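Local coordinates for transcriptional regulator, LacI family (Burkholderia phymatum, PDB 2RGY), which probably regulates transcription by sensing a small effector, likely a sugar, through a LacI-family ligand-binding domain linked to a DNA-binding region, at residues E33-R39 with I256-T262; L147-F151 with R161-L166; N250-W254 with E265-F270. All coordinates share one frame; numbering follows the deposited sequence.

In the fold
From the N terminus, helix 21-36 ends within 33-39, which waits for its partner until 256-262, so interaction 1 closes a loop running through most of both lobes. Within that loop, in the other lobe, lies interaction 2, a short local closure from helix 141-155 to the entry of strand 166-168 in the six-stranded sheet, its centre about 42 Å from that of interaction 1. Segment 250-254 comes before 256-262 and 265-270 after it, so interaction 3 crosses interaction 1. The two touch through the Glu33–Arg253 salt bridge: interaction 1 ties helix 244-260 to helix 21-36 in the N-terminal lobe, and interaction 3 lays the returning chain along helix 244-260.

Interaction 1 (E33-R39 with I256-T262); sequences ELRAVHR and INQCYGT
Leu34 and Ile256 bring their CA atoms to 7.9 Å as helices 21-36 and 244-260 meet near their C-terminal ends, and the chains beyond the helices meet again where Val37 faces Thr262. Ile256 CD1 is the apolar centre of the contact. It rests 3.6 Å from the backbone O of Glu33 and also touches Leu34 CD2 and Val37 CG2, with Ile11 of strand 10-14 touching both Leu34 and Ile256. The methyls Val37 CG1 and Thr262 CG2 continue the packing at 4.0 Å. Helix 21-36 ends in a Schellman motif, with His38 as the C-prime residue at positive phi, Arg39 N bonded to Leu34 O and His38 N to Arg35 O, and this turn sends Arg39 back across Tyr260. With its chain extended from CG to NE (chi2 177°, chi3 173°), Arg39 lays its guanidinium flat over one face of the ring, planes 19° apart and centres 4.0 Å apart, a cation-pi stack in which the two side chains run in opposite directions. The other face of Tyr260 is covered by CB of Cys259, while its hydroxyl is hydrogen-bonded to Asp69. Glu33 turns its carboxylate to Arg253 and Gln249 of helix 244-260.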
ATOM      1  N   GLU A  33      14.413  10.221   6.761  1.00 20.17           N
ATOM      2  CA  GLU A  33      15.558  11.112   6.662  1.00 20.35           C
ATOM      3  C   GLU A  33      15.265  12.490   7.245  1.00 20.54           C
ATOM      4  O   GLU A  33      16.154  13.142   7.797  1.00 19.71           O
ATOM      5  CB  GLU A  33      16.012  11.236   5.210  1.00 19.84           C
ATOM      6  CG  GLU A  33      16.604   9.946   4.634  1.00 23.23           C
ATOM      7  CD  GLU A  33      17.723   9.340   5.498  1.00 24.05           C
ATOM      8  OE1 GLU A  33      18.612  10.087   5.964  1.00 25.36           O
ATOM      9  OE2 GLU A  33      17.721   8.104   5.699  1.00 24.33           O
ATOM     10  N   LEU A  34      14.020  12.934   7.121  1.00 19.05           N
ATOM     11  CA  LEU A  34      13.638  14.232   7.655  1.00 19.10           C
ATOM     12  C   LEU A  34      13.522  14.181   9.174  1.00 18.91           C
ATOM     13  O   LEU A  34      13.909  15.124   9.856  1.00 16.96           O
ATOM     14  CB  LEU A  34      12.315  14.690   7.045  1.00 18.97           C
ATOM     15  CG  LEU A  34      12.406  15.346   5.673  1.00 20.84           C
ATOM     16  CD1 LEU A  34      11.018  15.536   5.117  1.00 24.61           C
ATOM     17  CD2 LEU A  34      13.107  16.686   5.799  1.00 23.69           C
ATOM     18  N   ARG A  35      12.989  13.082   9.701  1.00 18.47           N
ATOM     19  CA  ARG A  35      12.850  12.938  11.146  1.00 19.55           C
ATOM     20  C   ARG A  35      14.243  12.973  11.774  1.00 20.60           C
ATOM     21  O   ARG A  35      14.449  13.596  12.815  1.00 19.24           O
ATOM     22  CB  ARG A  35      12.186  11.611  11.496  1.00 19.97           C
ATOM     23  CG  ARG A  35      11.820  11.491  12.965  1.00 20.42           C
ATOM     24  CD  ARG A  35      10.570  12.315  13.257  1.00 20.66           C
ATOM     25  NE  ARG A  35       9.447  11.845  12.448  1.00 22.60           N
ATOM     26  CZ  ARG A  35       8.698  10.785  12.740  1.00 21.54           C
ATOM     27  NH1 ARG A  35       8.931  10.072  13.838  1.00 18.31           N
ATOM     28  NH2 ARG A  35       7.728  10.419  11.911  1.00 20.11           N
ATOM     29  N   ALA A  36      15.186  12.302  11.118  1.00 20.17           N
ATOM     30  CA  ALA A  36      16.569  12.236  11.579  1.00 22.23           C
ATOM     31  C   ALA A  36      17.159  13.630  11.806  1.00 22.54           C
ATOM     32  O   ALA A  36      18.023  13.811  12.672  1.00 22.47           O
ATOM     33  CB  ALA A  36      17.417  11.467  10.566  1.00 22.02           C
ATOM     34  N   VAL A  37      16.717  14.611  11.020  1.00 20.89           N
ATOM     35  CA  VAL A  37      17.214  15.969  11.205  1.00 20.67           C
ATOM     36  C   VAL A  37      16.164  16.840  11.876  1.00 21.75           C
ATOM     37  O   VAL A  37      16.163  18.063  11.734  1.00 22.07           O
ATOM     38  CB  VAL A  37      17.675  16.613   9.877  1.00 20.97           C
ATOM     39  CG1 VAL A  37      18.841  15.826   9.315  1.00 22.55           C
ATOM     40  CG2 VAL A  37      16.530  16.677   8.878  1.00 19.24           C
ATOM     41  N   HIS A  38      15.272  16.184  12.613  1.00 22.63           N
ATOM     42  CA  HIS A  38      14.214  16.854  13.366  1.00 22.59           C
ATOM     43  C   HIS A  38      13.328  17.789  12.551  1.00 21.60           C
ATOM     44  O   HIS A  38      12.946  18.856  13.026  1.00 19.40           O
ATOM     45  CB  HIS A  38      14.837  17.621  14.533  1.00 26.38           C
ATOM     46  CG  HIS A  38      15.748  16.785  15.377  1.00 30.42           C
ATOM     47  ND1 HIS A  38      15.315  15.661  16.048  1.00 32.95           N
ATOM     48  CD2 HIS A  38      17.075  16.889  15.633  1.00 32.21           C
ATOM     49  CE1 HIS A  38      16.336  15.108  16.681  1.00 34.54           C
ATOM     50  NE2 HIS A  38      17.414  15.834  16.446  1.00 34.09           N
ATOM     51  N   ARG A  39      12.996  17.382  11.331  1.00 20.36           N
ATOM     52  CA  ARG A  39      12.143  18.191  10.476  1.00 19.73           C
ATOM     53  C   ARG A  39      10.986  17.367   9.914  1.00 18.78           C
ATOM     54  O   ARG A  39      10.980  16.145  10.030  1.00 18.98           O
ATOM     55  CB  ARG A  39      12.979  18.837   9.370  1.00 20.35           C
ATOM     56  CG  ARG A  39      13.931  19.902   9.931  1.00 23.64           C
ATOM     57  CD  ARG A  39      14.825  20.509   8.867  1.00 22.48           C
ATOM     58  NE  ARG A  39      15.627  21.632   9.362  1.00 23.68           N
ATOM     59  CZ  ARG A  39      16.805  21.519   9.976  1.00 23.04           C
ATOM     60  NH1 ARG A  39      17.347  20.328  10.196  1.00 21.29           N
ATOM     61  NH2 ARG A  39      17.465  22.611  10.336  1.00 22.66           N
ATOM     62  N   ILE A 256      18.541  17.447   1.487  1.00 16.75           N
ATOM     63  CA  ILE A 256      18.734  17.954   2.836  1.00 18.02           C
ATOM     64  C   ILE A 256      20.070  18.706   2.941  1.00 17.62           C
ATOM     65  O   ILE A 256      20.154  19.731   3.616  1.00 18.89           O
ATOM     66  CB  ILE A 256      18.622  16.794   3.874  1.00 18.38           C
ATOM     67  CG1 ILE A 256      17.159  16.314   3.928  1.00 18.00           C
ATOM     68  CG2 ILE A 256      19.078  17.254   5.250  1.00 17.38           C
ATOM     69  CD1 ILE A 256      16.892  15.164   4.889  1.00 18.12           C
ATOM     70  N   ASN A 257      21.099  18.222   2.246  1.00 18.03           N
ATOM     71  CA  ASN A 257      22.403  18.892   2.242  1.00 19.88           C
ATOM     72  C   ASN A 257      22.233  20.337   1.750  1.00 21.23           C
ATOM     73  O   ASN A 257      22.681  21.291   2.388  1.00 22.10           O
ATOM     74  CB  ASN A 257      23.381  18.173   1.301  1.00 19.60           C
ATOM     75  CG  ASN A 257      23.983  16.917   1.908  1.00 20.89           C
ATOM     76  OD1 ASN A 257      24.762  16.218   1.256  1.00 22.13           O
ATOM     77  ND2 ASN A 257      23.634  16.627   3.154  1.00 16.83           N
ATOM     78  N   GLN A 258      21.579  20.481   0.604  1.00 23.34           N
ATOM     79  CA  GLN A 258      21.355  21.783  -0.009  1.00 25.22           C
ATOM     80  C   GLN A 258      20.481  22.697   0.851  1.00 24.71           C
ATOM     81  O   GLN A 258      20.716  23.906   0.914  1.00 25.68           O
ATOM     82  CB  GLN A 258      20.679  21.617  -1.374  1.00 26.89           C
ATOM     83  CG  GLN A 258      21.042  20.356  -2.142  1.00 31.01           C
ATOM     84  CD  GLN A 258      22.486  20.329  -2.604  1.00 33.65           C
ATOM     85  OE1 GLN A 258      22.934  21.223  -3.322  1.00 34.62           O
ATOM     86  NE2 GLN A 258      23.220  19.287  -2.208  1.00 32.33           N
ATOM     87  N   CYS A 259      19.478  22.115   1.505  1.00 23.12           N
ATOM     88  CA  CYS A 259      18.531  22.867   2.324  1.00 23.41           C
ATOM     89  C   CYS A 259      18.934  23.194   3.749  1.00 25.24           C
ATOM     90  O   CYS A 259      18.770  24.335   4.195  1.00 25.23           O
ATOM     91  CB  CYS A 259      17.196  22.128   2.416  1.00 23.40           C
ATOM     92  SG  CYS A 259      16.194  22.103   0.940  1.00 24.52           S
ATOM     93  N   TYR A 260      19.450  22.197   4.463  1.00 24.18           N
ATOM     94  CA  TYR A 260      19.787  22.393   5.860  1.00 23.04           C
ATOM     95  C   TYR A 260      21.242  22.311   6.305  1.00 23.50           C
ATOM     96  O   TYR A 260      21.512  22.301   7.507  1.00 25.91           O
ATOM     97  CB  TYR A 260      18.941  21.442   6.700  1.00 20.67           C
ATOM     98  CG  TYR A 260      17.464  21.492   6.356  1.00 19.21           C
ATOM     99  CD1 TYR A 260      16.738  22.668   6.498  1.00 20.52           C
ATOM    100  CD2 TYR A 260      16.788  20.356   5.911  1.00 18.96           C
ATOM    101  CE1 TYR A 260      15.376  22.717   6.213  1.00 22.16           C
ATOM    102  CE2 TYR A 260      15.425  20.394   5.624  1.00 20.20           C
ATOM    103  CZ  TYR A 260      14.723  21.579   5.779  1.00 19.44           C
ATOM    104  OH  TYR A 260      13.368  21.629   5.524  1.00 19.85           O
ATOM    105  N   GLY A 261      22.174  22.241   5.365  1.00 23.26           N
ATOM    106  CA  GLY A 261      23.571  22.216   5.751  1.00 23.77           C
ATOM    107  C   GLY A 261      24.173  20.917   6.253  1.00 24.36           C
ATOM    108  O   GLY A 261      25.262  20.935   6.843  1.00 24.35           O
ATOM    109  N   THR A 262      23.488  19.794   6.043  1.00 22.15           N
ATOM    110  CA  THR A 262      24.027  18.509   6.463  1.00 20.25           C
ATOM    111  C   THR A 262      25.177  18.191   5.516  1.00 19.33           C
ATOM    112  O   THR A 262      25.337  18.855   4.496  1.00 18.86           O
ATOM    113  CB  THR A 262      22.979  17.396   6.348  1.00 20.59           C
ATOM    114  OG1 THR A 262      22.279  17.535   5.104  1.00 18.42           O
ATOM    115  CG2 THR A 262      21.997  17.474   7.493  1.00 15.86           C
TER

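Interaction 2 (L147-F151 with R161-L166); sequences LDGFF and RDSVPL
Asp148 OD1 is gripped from two directions, by Arg161 NH1 and by a water. The NH1–OD1 bond is long at 3.3 Å but nearly straight (170°), lying in the guanidinium plane while meeting the carboxylate 38° out of its own plane. The water donates a hydrogen bond to Asp148 OD1, modelled rather short at 2.5 Å, and accepts one from Arg161 NH2 at 2.7 Å, so the salt bridge is doubled by a solvent link that should help fix the rotation of the guanidinium. To reach the acid, Arg161 leaves its backbone with CG opposite the N (chi1 176°) and then runs extended over one face of Phe151, its CG 3.7 Å from the ring centroid in a CH-pi contact. The guanidinium passes beyond the ring's rim, with Phe151 CD2 over one of its faces. Phe150 CD2 lies over the opposite face of the ring, which is thus sandwiched, and Val164 meets its edge, with CB 3.8 Å from Phe151 CE1. At the far end of the ring Phe151 CZ touches Leu166 CD2, the methyl that also meets Leu147 CD2 at 4.1 Å, the two leucines tip to tip. Behind this layer, Leu147, Phe150 and Leu166 all reach strand 131-135, placing the contact in the beta-alpha-beta crossover where helix 141-155 joins strand 131-135 to its parallel neighbour, the edge strand 166-168.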
ATOM      1  N   LEU A 147      11.270  -1.373 -21.156  1.00 21.30           N
ATOM      2  CA  LEU A 147      10.927  -2.173 -22.328  1.00 21.30           C
ATOM      3  C   LEU A 147      12.108  -2.245 -23.293  1.00 21.95           C
ATOM      4  O   LEU A 147      12.366  -3.287 -23.887  1.00 22.18           O
ATOM      5  CB  LEU A 147       9.729  -1.570 -23.067  1.00 20.12           C
ATOM      6  CG  LEU A 147       8.369  -1.523 -22.371  1.00 19.93           C
ATOM      7  CD1 LEU A 147       7.352  -0.911 -23.325  1.00 17.95           C
ATOM      8  CD2 LEU A 147       7.935  -2.928 -21.951  1.00 19.93           C
ATOM      9  N   ASP A 148      12.809  -1.132 -23.470  1.00 22.97           N
ATOM     10  CA  ASP A 148      13.952  -1.113 -24.370  1.00 23.42           C
ATOM     11  C   ASP A 148      14.944  -2.205 -23.975  1.00 23.53           C
ATOM     12  O   ASP A 148      15.374  -2.987 -24.818  1.00 24.13           O
ATOM     13  CB  ASP A 148      14.625   0.255 -24.334  1.00 26.30           C
ATOM     14  CG  ASP A 148      13.910   1.277 -25.198  1.00 32.04           C
ATOM     15  OD1 ASP A 148      12.758   1.020 -25.637  1.00 35.24           O
ATOM     16  OD2 ASP A 148      14.503   2.349 -25.437  1.00 35.41           O
ATOM     17  N   GLY A 149      15.299  -2.249 -22.692  1.00 21.86           N
ATOM     18  CA  GLY A 149      16.227  -3.258 -22.206  1.00 20.95           C
ATOM     19  C   GLY A 149      15.669  -4.654 -22.390  1.00 21.22           C
ATOM     20  O   GLY A 149      16.395  -5.592 -22.729  1.00 20.23           O
ATOM     21  N   PHE A 150      14.373  -4.801 -22.158  1.00 18.95           N
ATOM     22  CA  PHE A 150      13.722  -6.094 -22.320  1.00 18.69           C
ATOM     23  C   PHE A 150      13.887  -6.569 -23.765  1.00 20.39           C
ATOM     24  O   PHE A 150      14.324  -7.691 -24.016  1.00 19.35           O
ATOM     25  CB  PHE A 150      12.234  -5.963 -22.001  1.00 17.03           C
ATOM     26  CG  PHE A 150      11.473  -7.249 -22.119  1.00 16.83           C
ATOM     27  CD1 PHE A 150      11.543  -8.212 -21.113  1.00 15.58           C
ATOM     28  CD2 PHE A 150      10.657  -7.487 -23.224  1.00 14.95           C
ATOM     29  CE1 PHE A 150      10.799  -9.398 -21.202  1.00 15.27           C
ATOM     30  CE2 PHE A 150       9.913  -8.664 -23.324  1.00 14.46           C
ATOM     31  CZ  PHE A 150       9.983  -9.622 -22.308  1.00 13.61           C
ATOM     32  N   PHE A 151      13.542  -5.702 -24.711  1.00 19.10           N
ATOM     33  CA  PHE A 151      13.629  -6.057 -26.114  1.00 20.37           C
ATOM     34  C   PHE A 151      15.030  -6.143 -26.694  1.00 20.99           C
ATOM     35  O   PHE A 151      15.219  -6.795 -27.717  1.00 21.97           O
ATOM     36  CB  PHE A 151      12.749  -5.124 -26.933  1.00 20.13           C
ATOM     37  CG  PHE A 151      11.282  -5.369 -26.721  1.00 20.14           C
ATOM     38  CD1 PHE A 151      10.709  -6.572 -27.133  1.00 20.68           C
ATOM     39  CD2 PHE A 151      10.482  -4.423 -26.082  1.00 19.37           C
ATOM     40  CE1 PHE A 151       9.347  -6.842 -26.910  1.00 21.34           C
ATOM     41  CE2 PHE A 151       9.118  -4.667 -25.849  1.00 20.30           C
ATOM     42  CZ  PHE A 151       8.548  -5.882 -26.264  1.00 21.37           C
ATOM     43  N   ARG A 161      11.066  -7.574 -31.651  1.00 21.70           N
ATOM     44  CA  ARG A 161      10.167  -6.801 -30.804  1.00 23.86           C
ATOM     45  C   ARG A 161       8.739  -6.836 -31.362  1.00 26.04           C
ATOM     46  O   ARG A 161       7.767  -7.001 -30.615  1.00 24.96           O
ATOM     47  CB  ARG A 161      10.672  -5.352 -30.717  1.00 24.07           C
ATOM     48  CG  ARG A 161       9.779  -4.382 -29.948  1.00 25.02           C
ATOM     49  CD  ARG A 161      10.580  -3.170 -29.474  1.00 26.05           C
ATOM     50  NE  ARG A 161       9.762  -2.237 -28.708  1.00 27.39           N
ATOM     51  CZ  ARG A 161      10.242  -1.385 -27.805  1.00 29.48           C
ATOM     52  NH1 ARG A 161      11.546  -1.338 -27.543  1.00 28.64           N
ATOM     53  NH2 ARG A 161       9.412  -0.584 -27.153  1.00 29.50           N
ATOM     54  N   ASP A 162       8.625  -6.712 -32.684  1.00 28.59           N
ATOM     55  CA  ASP A 162       7.326  -6.685 -33.352  1.00 30.13           C
ATOM     56  C   ASP A 162       6.463  -7.937 -33.258  1.00 28.33           C
ATOM     57  O   ASP A 162       5.261  -7.876 -33.510  1.00 29.55           O
ATOM     58  CB  ASP A 162       7.492  -6.298 -34.834  1.00 34.98           C
ATOM     59  CG  ASP A 162       8.430  -7.226 -35.592  1.00 39.79           C
ATOM     60  OD1 ASP A 162       8.495  -8.431 -35.255  1.00 41.93           O
ATOM     61  OD2 ASP A 162       9.095  -6.754 -36.556  1.00 43.17           O
ATOM     62  N   SER A 163       7.056  -9.066 -32.894  1.00 25.96           N
ATOM     63  CA  SER A 163       6.302 -10.316 -32.794  1.00 25.86           C
ATOM     64  C   SER A 163       5.833 -10.615 -31.372  1.00 23.95           C
ATOM     65  O   SER A 163       5.240 -11.659 -31.119  1.00 23.33           O
ATOM     66  CB  SER A 163       7.163 -11.483 -33.265  1.00 25.32           C
ATOM     67  OG  SER A 163       8.267 -11.639 -32.388  1.00 27.79           O
ATOM     68  N   VAL A 164       6.099  -9.704 -30.447  1.00 22.49           N
ATOM     69  CA  VAL A 164       5.718  -9.924 -29.054  1.00 21.12           C
ATOM     70  C   VAL A 164       4.468  -9.157 -28.632  1.00 20.50           C
ATOM     71  O   VAL A 164       4.432  -7.930 -28.701  1.00 19.36           O
ATOM     72  CB  VAL A 164       6.882  -9.529 -28.107  1.00 20.21           C
ATOM     73  CG1 VAL A 164       6.456  -9.661 -26.649  1.00 18.68           C
ATOM     74  CG2 VAL A 164       8.091 -10.403 -28.389  1.00 18.23           C
ATOM     75  N   PRO A 165       3.419  -9.876 -28.207  1.00 21.24           N
ATOM     76  CA  PRO A 165       2.198  -9.186 -27.777  1.00 22.64           C
ATOM     77  C   PRO A 165       2.520  -8.227 -26.623  1.00 23.06           C
ATOM     78  O   PRO A 165       3.138  -8.613 -25.629  1.00 23.83           O
ATOM     79  CB  PRO A 165       1.267 -10.331 -27.368  1.00 22.51           C
ATOM     80  CG  PRO A 165       2.199 -11.490 -27.109  1.00 24.80           C
ATOM     81  CD  PRO A 165       3.228 -11.335 -28.194  1.00 22.36           C
ATOM     82  N   LEU A 166       2.104  -6.978 -26.779  1.00 22.14           N
ATOM     83  CA  LEU A 166       2.365  -5.936 -25.803  1.00 24.22           C
ATOM     84  C   LEU A 166       1.083  -5.153 -25.529  1.00 24.78           C
ATOM     85  O   LEU A 166       0.537  -4.513 -26.427  1.00 25.65           O
ATOM     86  CB  LEU A 166       3.446  -5.001 -26.361  1.00 26.44           C
ATOM     87  CG  LEU A 166       4.142  -3.925 -25.519  1.00 28.18           C
ATOM     88  CD1 LEU A 166       3.100  -3.141 -24.761  1.00 29.28           C
ATOM     89  CD2 LEU A 166       5.143  -4.547 -24.559  1.00 29.07           C
TER
HETATM   90  O   HOH W   1      10.261   1.305 -25.376  1.00 28.21           O

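Interaction 3 (N250-W254 with E265-F270); sequences NAVRW and EIFREF
Asn250 and Ile266 carry the tight part of this contact between helix 244-260 and the loop that follows it. Asn250 OD1 accepts the backbone N-H of Phe267 at 3.0 Å in a straight bond (170°), although the donor sits 56° out of the carbonyl plane. The amide is fixed at its other end too: ND2 donates to Glu246 O one turn earlier, and lies 3.3 Å from Phe270 CZ, where the ring packs obliquely against the amide. Ile266 is bent at chi2 (-58°), which brings CD1 back onto the helix, 3.5 Å from Trp254 N and 3.8 Å from Arg253 CB; its CG1 meets the edge of the indole.

The surroundings are looser. A water joins the segments, donating to Asn250 OD1 and to Glu265 O (2.6 Å) and accepting from Arg253 NH1, while Glu265 and Phe267 are exposed to solvent. Arg268 NH2 hovers over one face of Trp254, 3.6 Å from CD1, but the guanidinium stands steeply to the ring and any cation-pi attraction is weak; NH2 is held instead by Asp105 O. Away from this solvent side, Arg253 NE is anchored in a salt bridge with Glu33 of helix 21-36.

Ala251 and Trp254 rest on strand 93-96, so the helix belongs to the packing of the N-terminal lobe, whereas the loop goes on to strand 273-275 of the other sheet. Segment 265-270 thus leads into the third crossing between the lobes, after those following strand 107-108 and preceding helix 244-260; three crossovers characterise the type I periplasmic binding protein fold of LacI-family regulators.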
ATOM      1  N   ASN A 250      19.131   8.488  -0.649  1.00 16.34           N
ATOM      2  CA  ASN A 250      20.166   9.355  -1.184  1.00 16.98           C
ATOM      3  C   ASN A 250      19.617  10.614  -1.866  1.00 17.74           C
ATOM      4  O   ASN A 250      20.221  11.689  -1.781  1.00 17.66           O
ATOM      5  CB  ASN A 250      21.060   8.548  -2.131  1.00 16.84           C
ATOM      6  CG  ASN A 250      22.050   7.669  -1.378  1.00 17.84           C
ATOM      7  OD1 ASN A 250      23.104   8.142  -0.943  1.00 18.90           O
ATOM      8  ND2 ASN A 250      21.706   6.396  -1.195  1.00 15.45           N
ATOM      9  N   ALA A 251      18.471  10.495  -2.526  1.00 16.12           N
ATOM     10  CA  ALA A 251      17.865  11.644  -3.179  1.00 16.50           C
ATOM     11  C   ALA A 251      17.458  12.652  -2.105  1.00 17.27           C
ATOM     12  O   ALA A 251      17.691  13.846  -2.243  1.00 17.10           O
ATOM     13  CB  ALA A 251      16.633  11.210  -3.980  1.00 17.27           C
ATOM     14  N   VAL A 252      16.867  12.159  -1.022  1.00 16.60           N
ATOM     15  CA  VAL A 252      16.435  13.030   0.059  1.00 15.96           C
ATOM     16  C   VAL A 252      17.619  13.603   0.842  1.00 17.52           C
ATOM     17  O   VAL A 252      17.572  14.746   1.277  1.00 16.65           O
ATOM     18  CB  VAL A 252      15.468  12.295   1.006  1.00 15.06           C
ATOM     19  CG1 VAL A 252      15.091  13.193   2.167  1.00 16.21           C
ATOM     20  CG2 VAL A 252      14.209  11.895   0.239  1.00 16.69           C
ATOM     21  N   ARG A 253      18.677  12.816   1.019  1.00 17.27           N
ATOM     22  CA  ARG A 253      19.861  13.306   1.726  1.00 17.01           C
ATOM     23  C   ARG A 253      20.521  14.426   0.922  1.00 17.40           C
ATOM     24  O   ARG A 253      20.947  15.436   1.485  1.00 17.57           O
ATOM     25  CB  ARG A 253      20.855  12.170   1.960  1.00 17.13           C
ATOM     26  CG  ARG A 253      20.429  11.246   3.086  1.00 16.60           C
ATOM     27  CD  ARG A 253      21.419  10.117   3.302  1.00 19.77           C
ATOM     28  NE  ARG A 253      21.073   9.341   4.489  1.00 20.83           N
ATOM     29  CZ  ARG A 253      21.710   8.246   4.884  1.00 23.49           C
ATOM     30  NH1 ARG A 253      22.734   7.782   4.181  1.00 21.05           N
ATOM     31  NH2 ARG A 253      21.329   7.624   5.987  1.00 25.04           N
ATOM     32  N   TRP A 254      20.593  14.247  -0.393  1.00 14.71           N
ATOM     33  CA  TRP A 254      21.177  15.246  -1.278  1.00 17.32           C
ATOM     34  C   TRP A 254      20.420  16.557  -1.102  1.00 18.32           C
ATOM     35  O   TRP A 254      21.025  17.622  -0.977  1.00 17.74           O
ATOM     36  CB  TRP A 254      21.071  14.796  -2.734  1.00 15.69           C
ATOM     37  CG  TRP A 254      21.662  15.770  -3.708  1.00 16.76           C
ATOM     38  CD1 TRP A 254      22.987  15.929  -4.001  1.00 17.47           C
ATOM     39  CD2 TRP A 254      20.954  16.731  -4.505  1.00 17.10           C
ATOM     40  NE1 TRP A 254      23.148  16.932  -4.934  1.00 19.01           N
ATOM     41  CE2 TRP A 254      21.914  17.442  -5.258  1.00 18.69           C
ATOM     42  CE3 TRP A 254      19.598  17.065  -4.657  1.00 16.55           C
ATOM     43  CZ2 TRP A 254      21.564  18.472  -6.152  1.00 17.44           C
ATOM     44  CZ3 TRP A 254      19.247  18.090  -5.549  1.00 15.98           C
ATOM     45  CH2 TRP A 254      20.229  18.778  -6.281  1.00 17.94           C
ATOM     46  N   GLU A 265      27.337  11.966   2.462  1.00 23.83           N
ATOM     47  CA  GLU A 265      28.044  11.596   1.247  1.00 25.22           C
ATOM     48  C   GLU A 265      26.886  11.027   0.440  1.00 23.91           C
ATOM     49  O   GLU A 265      26.048  10.304   0.986  1.00 23.13           O
ATOM     50  CB  GLU A 265      29.097  10.508   1.504  1.00 28.80           C
ATOM     51  CG  GLU A 265      30.287  10.991   2.324  1.00 34.54           C
ATOM     52  CD  GLU A 265      31.367   9.929   2.477  1.00 39.11           C
ATOM     53  OE1 GLU A 265      31.114   8.901   3.160  1.00 40.55           O
ATOM     54  OE2 GLU A 265      32.467  10.127   1.908  1.00 39.18           O
ATOM     55  N   ILE A 266      26.826  11.357  -0.843  1.00 23.51           N
ATOM     56  CA  ILE A 266      25.734  10.896  -1.698  1.00 22.25           C
ATOM     57  C   ILE A 266      26.150   9.829  -2.710  1.00 22.45           C
ATOM     58  O   ILE A 266      27.134  10.000  -3.425  1.00 22.07           O
ATOM     59  CB  ILE A 266      25.120  12.090  -2.458  1.00 21.09           C
ATOM     60  CG1 ILE A 266      24.765  13.204  -1.469  1.00 19.89           C
ATOM     61  CG2 ILE A 266      23.882  11.654  -3.229  1.00 23.11           C
ATOM     62  CD1 ILE A 266      23.800  12.784  -0.385  1.00 18.46           C
ATOM     63  N   PHE A 267      25.394   8.731  -2.763  1.00 21.55           N
ATOM     64  CA  PHE A 267      25.662   7.639  -3.706  1.00 21.69           C
ATOM     65  C   PHE A 267      24.489   7.495  -4.677  1.00 22.14           C
ATOM     66  O   PHE A 267      23.325   7.545  -4.267  1.00 21.14           O
ATOM     67  CB  PHE A 267      25.915   6.344  -2.938  1.00 22.69           C
ATOM     68  CG  PHE A 267      27.006   6.476  -1.912  1.00 26.02           C
ATOM     69  CD1 PHE A 267      26.748   7.085  -0.680  1.00 25.80           C
ATOM     70  CD2 PHE A 267      28.310   6.080  -2.207  1.00 27.14           C
ATOM     71  CE1 PHE A 267      27.778   7.308   0.248  1.00 27.69           C
ATOM     72  CE2 PHE A 267      29.357   6.295  -1.289  1.00 28.50           C
ATOM     73  CZ  PHE A 267      29.086   6.911  -0.059  1.00 27.81           C
ATOM     74  N   ARG A 268      24.803   7.328  -5.959  1.00 22.70           N
ATOM     75  CA  ARG A 268      23.790   7.233  -7.016  1.00 24.17           C
ATOM     76  C   ARG A 268      23.776   5.921  -7.800  1.00 26.04           C
ATOM     77  O   ARG A 268      23.001   5.776  -8.752  1.00 25.84           O
ATOM     78  CB  ARG A 268      23.990   8.377  -8.017  1.00 23.50           C
ATOM     79  CG  ARG A 268      23.915   9.757  -7.403  1.00 25.02           C
ATOM     80  CD  ARG A 268      24.703  10.774  -8.214  1.00 23.65           C
ATOM     81  NE  ARG A 268      24.640  12.087  -7.592  1.00 21.51           N
ATOM     82  CZ  ARG A 268      23.556  12.850  -7.592  1.00 23.66           C
ATOM     83  NH1 ARG A 268      22.451  12.429  -8.198  1.00 21.76           N
ATOM     84  NH2 ARG A 268      23.564  14.017  -6.957  1.00 22.77           N
ATOM     85  N   GLU A 269      24.627   4.976  -7.419  1.00 26.83           N
ATOM     86  CA  GLU A 269      24.705   3.704  -8.139  1.00 28.17           C
ATOM     87  C   GLU A 269      24.379   2.500  -7.274  1.00 27.45           C
ATOM     88  O   GLU A 269      25.075   2.223  -6.297  1.00 26.24           O
ATOM     89  CB  GLU A 269      26.109   3.513  -8.726  1.00 31.15           C
ATOM     90  CG  GLU A 269      26.541   4.610  -9.703  1.00 38.37           C
ATOM     91  CD  GLU A 269      25.567   4.768 -10.860  1.00 41.44           C
ATOM     92  OE1 GLU A 269      25.159   3.732 -11.425  1.00 44.28           O
ATOM     93  OE2 GLU A 269      25.206   5.920 -11.204  1.00 43.65           O
ATOM     94  N   PHE A 270      23.321   1.788  -7.636  1.00 26.44           N
ATOM     95  CA  PHE A 270      22.941   0.595  -6.902  1.00 27.11           C
ATOM     96  C   PHE A 270      22.616  -0.485  -7.904  1.00 27.17           C
ATOM     97  O   PHE A 270      22.104  -0.206  -8.990  1.00 27.86           O
ATOM     98  CB  PHE A 270      21.767   0.882  -5.980  1.00 26.69           C
ATOM     99  CG  PHE A 270      22.065   1.951  -4.981  1.00 28.53           C
ATOM    100  CD1 PHE A 270      21.641   3.261  -5.201  1.00 28.33           C
ATOM    101  CD2 PHE A 270      22.851   1.669  -3.859  1.00 27.61           C
ATOM    102  CE1 PHE A 270      21.995   4.285  -4.318  1.00 30.34           C
ATOM    103  CE2 PHE A 270      23.219   2.688  -2.960  1.00 29.34           C
ATOM    104  CZ  PHE A 270      22.791   4.001  -3.191  1.00 29.39           C
TER
HETATM  105  O   HOH W   2      24.133   8.644   1.722  1.00 23.33           O